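Local atomic coordinates of cytosolic phospholipase A2 delta (PDB entry 5IZ5), a protein that hydrolyses glycerophospholipids at the sn-2 position in a calcium-dependent manner, with a preference for linoleic acid there. Residues S148-E152 against R249-I253; K302-A306 against E321-V326; L449-R453 against F487-V492; L736-K742 against G758-L763. The protein carries 3 engineered substitutions. One frame throughout, in Å; residues are numbered along the deposited sequence.

Contact 1 of 4, residues S148-E152 against R249-I253; sequences SDRPE and RPLTI
Leu251 lies against the guanidinium of Arg150, its CB 3.8 Å above that plane and displaced toward the rim. Its CD1 stays over the same group, 3.9 Å from Arg150 NH2, while Thr252 O stands at the guanidinium edge, near the plane. The other branch turns to Asp149, where Leu251 CD2 comes 4.3 Å from Asp149 CB. From farther along the loop, Glu152 CB also touches Leu251 CD1, 4.4 Å away. A branched aliphatic residue suits this place because its two methyls can serve different neighbours.

The arginine reaches over by starting from the crowded position, CG between the backbone N and the carbonyl carbon (chi1 66°), and then running extended to NE. Its far end has two partners: NH2 makes a salt bridge with Glu164, and NH1 donates a weak, bent bond to its neighbour's carbonyl, with Arg150 NH1 and Pro151 O 3.1 Å apart.

Arg249 to Thr252 form a type II beta turn in what is probably a second C2 domain, between strands 244-248 and 255-263. Pro250 fits the second position, whose phi of -60° matches its ring, and Leu251 takes the third, with positive phi, carrying its side chain out to the 148-152 loop. Thr252 OG1 braces the turn by donating to Arg249 O at 3.2 Å.

Behind this layer, Leu83 on strand 75-85 touches both Pro250 and Leu251, and Ala217 bonds to the leucine backbone. The carboxylate of Glu152, at the start of strand 152-156, is gripped by Arg163, Gln85 and the backbone N of Glu164.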
loop_
_atom_site.group_PDB
_atom_site.type_symbol
_atom_site.label_atom_id
_atom_site.label_comp_id
_atom_site.label_asym_id
_atom_site.label_seq_id
_atom_site.Cartn_x
_atom_site.Cartn_y
_atom_site.Cartn_z
ATOM N N SER B 148 18.595 28.997 -21.164
ATOM C CA SER B 148 20.037 28.960 -20.900
ATOM C C SER B 148 20.378 28.512 -19.471
ATOM O O SER B 148 21.541 28.542 -19.058
ATOM C CB SER B 148 20.634 30.336 -21.195
ATOM O OG SER B 148 19.845 31.353 -20.603
ATOM N N ASP B 149 19.368 28.075 -18.723
ATOM C CA ASP B 149 19.583 27.583 -17.357
ATOM C C ASP B 149 20.502 26.359 -17.317
ATOM O O ASP B 149 20.623 25.652 -18.308
ATOM C CB ASP B 149 18.248 27.199 -16.718
ATOM C CG ASP B 149 17.329 28.389 -16.504
ATOM O OD1 ASP B 149 17.733 29.331 -15.788
ATOM O OD2 ASP B 149 16.195 28.367 -17.037
ATOM N N ARG B 150 21.140 26.111 -16.171
ATOM C CA ARG B 150 21.856 24.849 -15.930
ATOM C C ARG B 150 20.863 23.693 -15.980
ATOM O O ARG B 150 19.658 23.917 -15.878
ATOM C CB ARG B 150 22.565 24.856 -14.563
ATOM C CG ARG B 150 21.644 24.902 -13.348
ATOM C CD ARG B 150 22.410 24.726 -12.044
ATOM N NE ARG B 150 21.560 24.919 -10.861
ATOM C CZ ARG B 150 20.693 24.029 -10.367
ATOM N NH1 ARG B 150 20.527 22.840 -10.945
ATOM N NH2 ARG B 150 19.975 24.334 -9.282
ATOM N N PRO B 151 21.357 22.452 -16.125
ATOM C CA PRO B 151 20.413 21.338 -16.071
ATOM C C PRO B 151 19.886 21.102 -14.650
ATOM O O PRO B 151 20.560 21.423 -13.675
ATOM C CB PRO B 151 21.246 20.131 -16.541
ATOM C CG PRO B 151 22.591 20.657 -16.938
ATOM C CD PRO B 151 22.747 21.988 -16.273
ATOM N N GLU B 152 18.680 20.553 -14.546
ATOM C CA GLU B 152 18.108 20.158 -13.262
ATOM C C GLU B 152 18.717 18.834 -12.822
ATOM O O GLU B 152 18.946 17.958 -13.651
ATOM C CB GLU B 152 16.589 20.020 -13.382
ATOM C CG GLU B 152 15.891 19.636 -12.084
ATOM C CD GLU B 152 14.394 19.445 -12.250
ATOM O OE1 GLU B 152 13.852 19.707 -13.347
ATOM O OE2 GLU B 152 13.750 19.013 -11.273
ATOM N N ARG B 249 13.708 32.544 -8.471
ATOM C CA ARG B 249 13.914 32.221 -9.888
ATOM C C ARG B 249 14.403 30.787 -10.054
ATOM O O ARG B 249 15.070 30.258 -9.165
ATOM C CB ARG B 249 14.896 33.206 -10.540
ATOM C CG ARG B 249 14.272 34.464 -11.135
ATOM C CD ARG B 249 13.077 35.042 -10.382
ATOM N NE ARG B 249 12.298 35.925 -11.248
ATOM C CZ ARG B 249 12.652 37.166 -11.586
ATOM N NH1 ARG B 249 13.785 37.705 -11.133
ATOM N NH2 ARG B 249 11.864 37.879 -12.383
ATOM N N PRO B 250 14.065 30.153 -11.192
ATOM C CA PRO B 250 14.391 28.743 -11.390
ATOM C C PRO B 250 15.874 28.438 -11.336
ATOM O O PRO B 250 16.683 29.204 -11.858
ATOM C CB PRO B 250 13.870 28.448 -12.796
ATOM C CG PRO B 250 12.817 29.456 -13.031
ATOM C CD PRO B 250 13.286 30.688 -12.320
ATOM N N LEU B 251 16.209 27.327 -10.691
ATOM C CA LEU B 251 17.573 26.803 -10.667
ATOM C C LEU B 251 18.627 27.845 -10.244
ATOM O O LEU B 251 19.752 27.830 -10.742
ATOM C CB LEU B 251 17.949 26.231 -12.045
ATOM C CG LEU B 251 17.263 24.969 -12.598
ATOM C CD1 LEU B 251 16.843 23.989 -11.510
ATOM C CD2 LEU B 251 16.096 25.318 -13.502
ATOM N N THR B 252 18.255 28.760 -9.353
ATOM C CA THR B 252 19.200 29.744 -8.819
ATOM C C THR B 252 20.154 29.103 -7.815
ATOM O O THR B 252 19.978 27.954 -7.382
ATOM C CB THR B 252 18.490 30.939 -8.151
ATOM O OG1 THR B 252 17.548 30.473 -7.178
ATOM C CG2 THR B 252 17.764 31.780 -9.195
ATOM N N ILE B 253 21.185 29.861 -7.478
ATOM C CA ILE B 253 22.107 29.493 -6.413
ATOM C C ILE B 253 21.535 30.048 -5.118
ATOM O O ILE B 253 20.708 30.965 -5.140
ATOM C CB ILE B 253 23.522 30.088 -6.644
ATOM C CG1 ILE B 253 24.039 29.759 -8.044
ATOM C CG2 ILE B 253 24.527 29.590 -5.607
ATOM C CD1 ILE B 253 25.074 30.741 -8.550
#

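Contact 2 of 4, residues K302-A306 against E321-V326; sequences KQVVA and EDEVPV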
loop_
_atom_site.group_PDB
_atom_site.type_symbol
_atom_site.label_atom_id
_atom_site.label_comp_id
_atom_site.label_asym_id
_atom_site.label_seq_id
_atom_site.Cartn_x
_atom_site.Cartn_y
_atom_site.Cartn_z
ATOM N N LYS B 302 21.005 -18.360 2.666
ATOM C CA LYS B 302 21.388 -19.451 1.761
ATOM C C LYS B 302 22.410 -20.424 2.343
ATOM O O LYS B 302 22.470 -21.580 1.917
ATOM C CB LYS B 302 21.868 -18.905 0.420
ATOM C CG LYS B 302 20.704 -18.484 -0.459
ATOM C CD LYS B 302 21.162 -17.813 -1.738
ATOM C CE LYS B 302 19.963 -17.283 -2.506
ATOM N NZ LYS B 302 20.371 -16.643 -3.783
ATOM N N GLN B 303 23.211 -19.961 3.303
ATOM C CA GLN B 303 24.082 -20.864 4.054
ATOM C C GLN B 303 23.260 -21.835 4.884
ATOM O O GLN B 303 23.548 -23.031 4.905
ATOM C CB GLN B 303 25.023 -20.093 4.979
ATOM C CG GLN B 303 26.253 -19.546 4.265
ATOM C CD GLN B 303 27.281 -20.645 4.014
ATOM O OE1 GLN B 303 28.031 -21.028 4.915
ATOM N NE2 GLN B 303 27.299 -21.176 2.795
ATOM N N VAL B 304 22.241 -21.313 5.563
ATOM C CA VAL B 304 21.365 -22.146 6.388
ATOM C C VAL B 304 20.572 -23.112 5.507
ATOM O O VAL B 304 20.376 -24.269 5.868
ATOM C CB VAL B 304 20.401 -21.302 7.260
ATOM C CG1 VAL B 304 19.447 -22.196 8.045
ATOM C CG2 VAL B 304 21.183 -20.415 8.225
ATOM N N VAL B 305 20.140 -22.635 4.346
ATOM C CA VAL B 305 19.395 -23.465 3.396
ATOM C C VAL B 305 20.271 -24.564 2.784
ATOM O O VAL B 305 19.845 -25.716 2.684
ATOM C CB VAL B 305 18.777 -22.612 2.269
ATOM C CG1 VAL B 305 18.144 -23.492 1.203
ATOM C CG2 VAL B 305 17.738 -21.645 2.833
ATOM N N ALA B 306 21.483 -24.206 2.372
ATOM C CA ALA B 306 22.427 -25.175 1.797
ATOM C C ALA B 306 22.657 -26.345 2.751
ATOM O O ALA B 306 22.598 -27.510 2.347
ATOM C CB ALA B 306 23.750 -24.499 1.476
ATOM N N GLU B 321 26.769 -21.762 -3.762
ATOM C CA GLU B 321 25.795 -20.681 -3.525
ATOM C C GLU B 321 24.790 -20.543 -4.670
ATOM O O GLU B 321 23.585 -20.406 -4.443
ATOM C CB GLU B 321 26.515 -19.335 -3.325
ATOM C CG GLU B 321 26.058 -18.601 -2.050
ATOM C CD GLU B 321 25.634 -17.154 -2.273
ATOM O OE1 GLU B 321 25.770 -16.307 -1.349
ATOM O OE2 GLU B 321 25.132 -16.861 -3.372
ATOM N N ASP B 322 25.316 -20.567 -5.893
ATOM C CA ASP B 322 24.517 -20.493 -7.120
ATOM C C ASP B 322 23.620 -21.699 -7.376
ATOM O O ASP B 322 22.765 -21.642 -8.255
ATOM C CB ASP B 322 25.442 -20.314 -8.330
ATOM C CG ASP B 322 26.454 -21.444 -8.457
ATOM O OD1 ASP B 322 27.618 -21.240 -8.045
ATOM O OD2 ASP B 322 26.079 -22.540 -8.934
ATOM N N GLU B 323 23.829 -22.792 -6.651
ATOM C CA GLU B 323 22.999 -23.980 -6.824
ATOM C C GLU B 323 21.855 -24.050 -5.820
ATOM O O GLU B 323 20.953 -24.847 -6.005
ATOM C CB GLU B 323 23.873 -25.228 -6.737
ATOM C CG GLU B 323 23.185 -26.582 -6.892
ATOM C CD GLU B 323 22.321 -26.681 -8.138
ATOM O OE1 GLU B 323 22.905 -26.696 -9.237
ATOM O OE2 GLU B 323 21.074 -26.749 -8.026
ATOM N N VAL B 324 21.873 -23.208 -4.786
ATOM C CA VAL B 324 20.861 -23.266 -3.733
ATOM C C VAL B 324 19.529 -22.762 -4.289
ATOM O O VAL B 324 19.426 -21.595 -4.687
ATOM C CB VAL B 324 21.252 -22.428 -2.488
ATOM C CG1 VAL B 324 20.196 -22.561 -1.396
ATOM C CG2 VAL B 324 22.602 -22.877 -1.946
ATOM N N PRO B 325 18.506 -23.634 -4.327
ATOM C CA PRO B 325 17.213 -23.190 -4.837
ATOM C C PRO B 325 16.502 -22.248 -3.865
ATOM O O PRO B 325 16.635 -22.395 -2.649
ATOM C CB PRO B 325 16.434 -24.497 -4.988
ATOM C CG PRO B 325 16.988 -25.361 -3.907
ATOM C CD PRO B 325 18.455 -25.033 -3.863
ATOM N N VAL B 326 15.779 -21.278 -4.414
ATOM C CA VAL B 326 15.019 -20.323 -3.616
ATOM C C VAL B 326 13.617 -20.893 -3.413
ATOM O O VAL B 326 12.859 -21.077 -4.369
ATOM C CB VAL B 326 14.969 -18.941 -4.298
ATOM C CG1 VAL B 326 14.170 -17.946 -3.466
ATOM C CG2 VAL B 326 16.382 -18.413 -4.529
#
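Lys302 lays its aliphatic chain along Val324 and Val326: Lys302 CG is 4.2 Å from Val324 CG1, and Lys302 CE is 4.3 Å from Val326 CG2. The stem serves as a hydrocarbon, letting a polar-ended residue sit beside an apolar patch. Glu321 brings an opposite charge near, but Lys302 NZ and Glu321 OE2 remain 4.8 Å apart, too far for direct pairing.

One turn on, Val305 makes the tightest approach, its CG1 3.4 Å from Val324 CG1, shorter than usual van der Waals contact. In both valines CG1 is anti to the backbone N, which turns the two methyls onto each other. Ala306 follows with CB 4.0 Å from Val324 CG2; its small side chain lets the loop come close to the helix. Replacing Val324 by an alanine would probably open a gap facing Val305 and Ala306, between helix and loop, and leave the lysine stem with less to lie on.

The contact belongs to a helix-loop-strand connection: from helix 292-313 the chain runs through 321-326 into strand 327-331, which pairs in parallel with 360-363 and 672-676. Pro325 packs on helix 797-810, and Val326 bonds to Asp671 and Leu672, where strand 672-676 begins.

Contact 3 of 4, residues L449-R453 against F487-V492; sequences LSGQR and FSPYEV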
loop_
_atom_site.group_PDB
_atom_site.type_symbol
_atom_site.label_atom_id
_atom_site.label_comp_id
_atom_site.label_asym_id
_atom_site.label_seq_id
_atom_site.Cartn_x
_atom_site.Cartn_y
_atom_site.Cartn_z
ATOM N N LEU B 449 7.046 -4.004 13.376
ATOM C CA LEU B 449 7.547 -4.653 12.176
ATOM C C LEU B 449 9.064 -4.509 12.040
ATOM O O LEU B 449 9.740 -5.454 11.647
ATOM C CB LEU B 449 6.851 -4.103 10.926
ATOM C CG LEU B 449 7.326 -4.639 9.569
ATOM C CD1 LEU B 449 7.313 -6.159 9.523
ATOM C CD2 LEU B 449 6.459 -4.072 8.453
ATOM N N SER B 450 9.591 -3.330 12.358
ATOM C CA SER B 450 11.031 -3.086 12.279
ATOM C C SER B 450 11.823 -4.002 13.215
ATOM O O SER B 450 12.944 -4.375 12.901
ATOM C CB SER B 450 11.350 -1.625 12.602
ATOM O OG SER B 450 10.978 -1.297 13.924
ATOM N N GLY B 451 11.231 -4.353 14.353
ATOM C CA GLY B 451 11.836 -5.275 15.311
ATOM C C GLY B 451 12.023 -6.690 14.792
ATOM O O GLY B 451 12.811 -7.462 15.352
ATOM N N GLN B 452 11.317 -7.028 13.710
ATOM C CA GLN B 452 11.451 -8.335 13.071
ATOM C C GLN B 452 12.783 -8.522 12.336
ATOM O O GLN B 452 13.142 -9.645 11.998
ATOM C CB GLN B 452 10.287 -8.583 12.102
ATOM C CG GLN B 452 8.926 -8.607 12.782
ATOM C CD GLN B 452 7.799 -9.038 11.861
ATOM O OE1 GLN B 452 8.016 -9.422 10.710
ATOM N NE2 GLN B 452 6.581 -8.976 12.369
ATOM N N ARG B 453 13.511 -7.435 12.090
ATOM C CA ARG B 453 14.863 -7.535 11.534
ATOM C C ARG B 453 15.791 -8.396 12.400
ATOM O O ARG B 453 16.687 -9.053 11.875
ATOM C CB ARG B 453 15.472 -6.146 11.321
ATOM C CG ARG B 453 14.836 -5.396 10.158
ATOM C CD ARG B 453 15.665 -4.211 9.699
ATOM N NE ARG B 453 15.684 -3.135 10.688
ATOM C CZ ARG B 453 14.879 -2.071 10.694
ATOM N NH1 ARG B 453 13.939 -1.904 9.765
ATOM N NH2 ARG B 453 15.017 -1.161 11.656
ATOM N N PHE B 487 4.971 -5.398 2.474
ATOM C CA PHE B 487 5.625 -5.078 3.747
ATOM C C PHE B 487 6.637 -6.165 4.118
ATOM O O PHE B 487 6.318 -7.359 4.075
ATOM C CB PHE B 487 4.611 -5.008 4.897
ATOM C CG PHE B 487 3.611 -3.891 4.775
ATOM C CD1 PHE B 487 3.610 -2.848 5.690
ATOM C CD2 PHE B 487 2.659 -3.888 3.758
ATOM C CE1 PHE B 487 2.682 -1.818 5.593
ATOM C CE2 PHE B 487 1.725 -2.860 3.653
ATOM C CZ PHE B 487 1.738 -1.824 4.569
ATOM N N SER B 488 7.841 -5.747 4.504
ATOM C CA SER B 488 8.824 -6.649 5.114
ATOM C C SER B 488 9.550 -5.917 6.241
ATOM O O SER B 488 9.419 -4.699 6.367
ATOM C CB SER B 488 9.837 -7.136 4.073
ATOM O OG SER B 488 10.942 -6.255 3.983
ATOM N N PRO B 489 10.332 -6.651 7.058
ATOM C CA PRO B 489 11.114 -5.986 8.102
ATOM C C PRO B 489 12.154 -4.997 7.572
ATOM O O PRO B 489 12.587 -4.122 8.321
ATOM C CB PRO B 489 11.805 -7.150 8.822
ATOM C CG PRO B 489 10.960 -8.342 8.518
ATOM C CD PRO B 489 10.498 -8.113 7.114
ATOM N N TYR B 490 12.543 -5.132 6.306
ATOM C CA TYR B 490 13.498 -4.223 5.679
ATOM C C TYR B 490 12.854 -3.061 4.929
ATOM O O TYR B 490 13.384 -1.949 4.958
ATOM C CB TYR B 490 14.428 -4.985 4.722
ATOM C CG TYR B 490 15.255 -6.058 5.393
ATOM C CD1 TYR B 490 15.973 -5.788 6.555
ATOM C CD2 TYR B 490 15.335 -7.341 4.857
ATOM C CE1 TYR B 490 16.736 -6.763 7.167
ATOM C CE2 TYR B 490 16.089 -8.327 5.471
ATOM C CZ TYR B 490 16.788 -8.032 6.623
ATOM O OH TYR B 490 17.543 -8.996 7.236
ATOM N N GLU B 491 11.742 -3.296 4.238
ATOM C CA GLU B 491 11.105 -2.206 3.515
ATOM C C GLU B 491 9.639 -2.435 3.156
ATOM O O GLU B 491 9.164 -3.574 3.059
ATOM C CB GLU B 491 11.905 -1.836 2.257
ATOM C CG GLU B 491 12.226 -2.985 1.328
ATOM C CD GLU B 491 12.900 -2.547 0.035
ATOM O OE1 GLU B 491 13.487 -1.447 -0.013
ATOM O OE2 GLU B 491 12.846 -3.317 -0.942
ATOM N N VAL B 492 8.949 -1.310 2.978
ATOM C CA VAL B 492 7.537 -1.255 2.660
ATOM C C VAL B 492 7.401 -0.397 1.412
ATOM O O VAL B 492 7.949 0.708 1.354
ATOM C CB VAL B 492 6.742 -0.601 3.807
ATOM C CG1 VAL B 492 5.272 -0.487 3.442
ATOM C CG2 VAL B 492 6.909 -1.390 5.103
HETATM O O HOH W 1 18.107 -8.603 9.787
#
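The 3-10 turn Ser450-Arg453 comes up to the bend at Pro489, with Ser450 CA and Pro489 CA 5.1 Å apart. Leu449 points CD2 past the proline to Ser488 O, 3.7 Å away, and to Phe487 CB and Val492 CG2, while its CD1 faces the proline ring. Gln452 CB rests on Pro489 CG at 3.7 Å, its amide being held by Tyr466. The rigid ring gives both a firm apolar surface.

Arg453 meets the carbonyl of the same proline. Its chain bends at chi3 (-69°), bringing NH1 to Pro489 O at 3.0 Å, nearly along the C=O axis but 23° out of the guanidinium plane. NH1 also forms a salt bridge with Glu504. Arg453 CD approaches Tyr490 CD1 obliquely at 3.5 Å, guanidinium and ring planes lying nearly parallel (15°). A methionine replacing Arg453 would probably leave Pro489 O without this donor and Glu504 without its mate.

A water joins Arg453 O to Tyr490 OH, 2.6 Å from each. Ser488 OG forms an ST turn with Tyr490 N and an ST motif with Glu491 N. The chemistry implies a mixed joint within the catalytic domain: apolar around Leu449, the proline carbonyl satisfied by a donor whose charge Glu504 probably offsets.

Contact 4 of 4, residues L736-K742 against G758-L763; sequences LVNASFK and GGQVDL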
loop_
_atom_site.group_PDB
_atom_site.type_symbol
_atom_site.label_atom_id
_atom_site.label_comp_id
_atom_site.label_asym_id
_atom_site.label_seq_id
_atom_site.Cartn_x
_atom_site.Cartn_y
_atom_site.Cartn_z
ATOM N N LEU B 736 -7.040 -27.044 1.824
ATOM C CA LEU B 736 -7.563 -27.385 3.137
ATOM C C LEU B 736 -8.610 -28.481 2.974
ATOM O O LEU B 736 -9.764 -28.212 2.646
ATOM C CB LEU B 736 -8.151 -26.157 3.826
ATOM C CG LEU B 736 -8.646 -26.370 5.260
ATOM C CD1 LEU B 736 -7.566 -26.945 6.169
ATOM C CD2 LEU B 736 -9.147 -25.047 5.809
ATOM N N VAL B 737 -8.187 -29.723 3.185
ATOM C CA VAL B 737 -9.047 -30.876 2.959
ATOM C C VAL B 737 -8.748 -31.962 3.987
ATOM O O VAL B 737 -7.598 -32.171 4.360
ATOM C CB VAL B 737 -8.877 -31.413 1.516
ATOM C CG1 VAL B 737 -7.486 -32.003 1.296
ATOM C CG2 VAL B 737 -9.959 -32.432 1.187
ATOM N N ASN B 738 -9.795 -32.637 4.451
ATOM C CA ASN B 738 -9.652 -33.793 5.321
ATOM C C ASN B 738 -9.821 -35.041 4.472
ATOM O O ASN B 738 -10.942 -35.501 4.251
ATOM C CB ASN B 738 -10.708 -33.753 6.433
ATOM C CG ASN B 738 -10.505 -34.838 7.481
ATOM O OD1 ASN B 738 -9.455 -35.479 7.542
ATOM N ND2 ASN B 738 -11.511 -35.040 8.323
ATOM N N ALA B 739 -8.710 -35.566 3.962
ATOM C CA ALA B 739 -8.745 -36.772 3.134
ATOM C C ALA B 739 -8.255 -37.975 3.942
ATOM O O ALA B 739 -9.001 -38.500 4.766
ATOM C CB ALA B 739 -7.932 -36.572 1.861
ATOM N N SER B 740 -6.998 -38.377 3.758
ATOM C CA SER B 740 -6.484 -39.587 4.392
ATOM C C SER B 740 -6.420 -39.442 5.916
ATOM O O SER B 740 -6.423 -40.442 6.630
ATOM C CB SER B 740 -5.113 -39.965 3.805
ATOM O OG SER B 740 -4.054 -39.312 4.483
ATOM N N PHE B 741 -6.394 -38.201 6.408
ATOM C CA PHE B 741 -6.373 -37.913 7.848
ATOM C C PHE B 741 -7.583 -38.453 8.597
ATOM O O PHE B 741 -7.513 -38.654 9.804
ATOM C CB PHE B 741 -6.275 -36.393 8.086
ATOM C CG PHE B 741 -6.108 -35.994 9.535
ATOM C CD1 PHE B 741 -4.908 -36.213 10.192
ATOM C CD2 PHE B 741 -7.134 -35.369 10.228
ATOM C CE1 PHE B 741 -4.735 -35.834 11.510
ATOM C CE2 PHE B 741 -6.968 -34.983 11.552
ATOM C CZ PHE B 741 -5.768 -35.218 12.195
ATOM N N LYS B 742 -8.697 -38.668 7.905
ATOM C CA LYS B 742 -9.877 -39.249 8.560
ATOM C C LYS B 742 -9.496 -40.600 9.191
ATOM O O LYS B 742 -9.890 -40.903 10.319
ATOM C CB LYS B 742 -11.025 -39.443 7.566
ATOM C CG LYS B 742 -12.389 -38.945 8.045
ATOM C CD LYS B 742 -13.353 -38.708 6.887
ATOM C CE LYS B 742 -12.722 -37.893 5.758
ATOM N NZ LYS B 742 -13.691 -37.012 5.053
ATOM N N GLY B 758 -10.604 -37.755 16.659
ATOM C CA GLY B 758 -9.535 -36.837 16.247
ATOM C C GLY B 758 -9.467 -36.521 14.758
ATOM O O GLY B 758 -8.925 -35.482 14.372
ATOM N N GLY B 759 -10.011 -37.408 13.924
ATOM C CA GLY B 759 -10.027 -37.215 12.472
ATOM C C GLY B 759 -11.363 -36.757 11.923
ATOM O O GLY B 759 -11.570 -36.760 10.708
ATOM N N GLN B 760 -12.264 -36.353 12.812
ATOM C CA GLN B 760 -13.557 -35.818 12.415
ATOM C C GLN B 760 -13.472 -34.293 12.440
ATOM O O GLN B 760 -13.876 -33.650 13.412
ATOM C CB GLN B 760 -14.646 -36.320 13.369
ATOM C CG GLN B 760 -14.822 -37.832 13.362
ATOM C CD GLN B 760 -16.030 -38.284 12.559
ATOM O OE1 GLN B 760 -16.111 -38.052 11.351
ATOM N NE2 GLN B 760 -16.972 -38.944 13.226
ATOM N N VAL B 761 -12.934 -33.726 11.364
ATOM C CA VAL B 761 -12.723 -32.285 11.263
ATOM C C VAL B 761 -13.898 -31.671 10.516
ATOM O O VAL B 761 -14.114 -31.953 9.336
ATOM C CB VAL B 761 -11.401 -31.943 10.541
ATOM C CG1 VAL B 761 -11.078 -30.457 10.682
ATOM C CG2 VAL B 761 -10.258 -32.778 11.100
ATOM N N ASP B 762 -14.646 -30.823 11.213
ATOM C CA ASP B 762 -15.858 -30.237 10.662
ATOM C C ASP B 762 -15.524 -29.075 9.714
ATOM O O ASP B 762 -15.516 -27.915 10.119
ATOM C CB ASP B 762 -16.774 -29.777 11.811
ATOM C CG ASP B 762 -18.166 -29.403 11.339
ATOM O OD1 ASP B 762 -18.479 -29.645 10.151
ATOM O OD2 ASP B 762 -18.944 -28.860 12.155
ATOM N N LEU B 763 -15.271 -29.401 8.448
ATOM C CA LEU B 763 -14.927 -28.404 7.431
ATOM C C LEU B 763 -16.086 -27.998 6.515
ATOM O O LEU B 763 -15.945 -27.035 5.759
ATOM C CB LEU B 763 -13.785 -28.923 6.547
ATOM C CG LEU B 763 -12.441 -29.263 7.194
ATOM C CD1 LEU B 763 -11.473 -29.730 6.120
ATOM C CD2 LEU B 763 -11.853 -28.080 7.948
#
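Phe741 meets Val761 at the edge of its ring, where Val761 CG2 lies near the ring plane, 4.0 Å from Phe741 CE2. Asn738 OD1 also stands at the ring edge, in plane. Gly758 O approaches more obliquely, 3.5 Å from Phe741 CE2. The ring of Tyr791 meets the phenylalanine with the planes at about 55°.

The amide of Asn738 is the polar link. CG is anti to the backbone N, which sends the amide toward the 758-763 segment, and ND2 donates to Gly759 O at 2.9 Å with a nearly straight N-H...O angle of 165°. The acceptor lies in the amide plane, whereas the donor sits above the carbonyl plane, 37° out of it. Asparagine suits the place because its short side chain supplies an N-H at just this reach.

Gly759 comes close to the backbone of Lys742, with 4.4 Å between the two CA atoms; a beta carbon there would collide with Phe741 O and Lys742 O. Lys742 CG packs 3.5 Å from Gly759 O, while its NZ turns back to Asn738 O in a weak bond.

At the other end, Leu763 CD1 lies beside Asn738 N, 3.7 Å away, and reaches toward Leu736 CG.

Both segments are loops that flank strand 749-750. Asn738 and Phe741 pack on Leu788 of helix 779-794. Leu736, just beyond strand 730-734, touches that helix at Leu785 and helix 335-351 at Arg337 and Ser341; its side chain is about 8 Å from Gly334, which binds substrate.

Overall arrangement
From the N terminus the four contacts follow in series; none nests in or crosses another. Contact 1 closes a long loop rich in strands, tying the loop after strand 137-146 to the turn after strand 244-248, and so the N-terminal C2 sheet to the probable second C2 domain. The next three belong to the phospholipase part. Contact 2 closes the short return from helix 292-313 to strand 327-331. Contact 3, the most central, joins the approach to strand 463-471 with the bend beyond strand 482-487. Contact 4 holds together the loops around strand 749-750. The centres of contacts 1 and 4 are about 71 Å apart, those of contacts 2 and 3 about 23 Å.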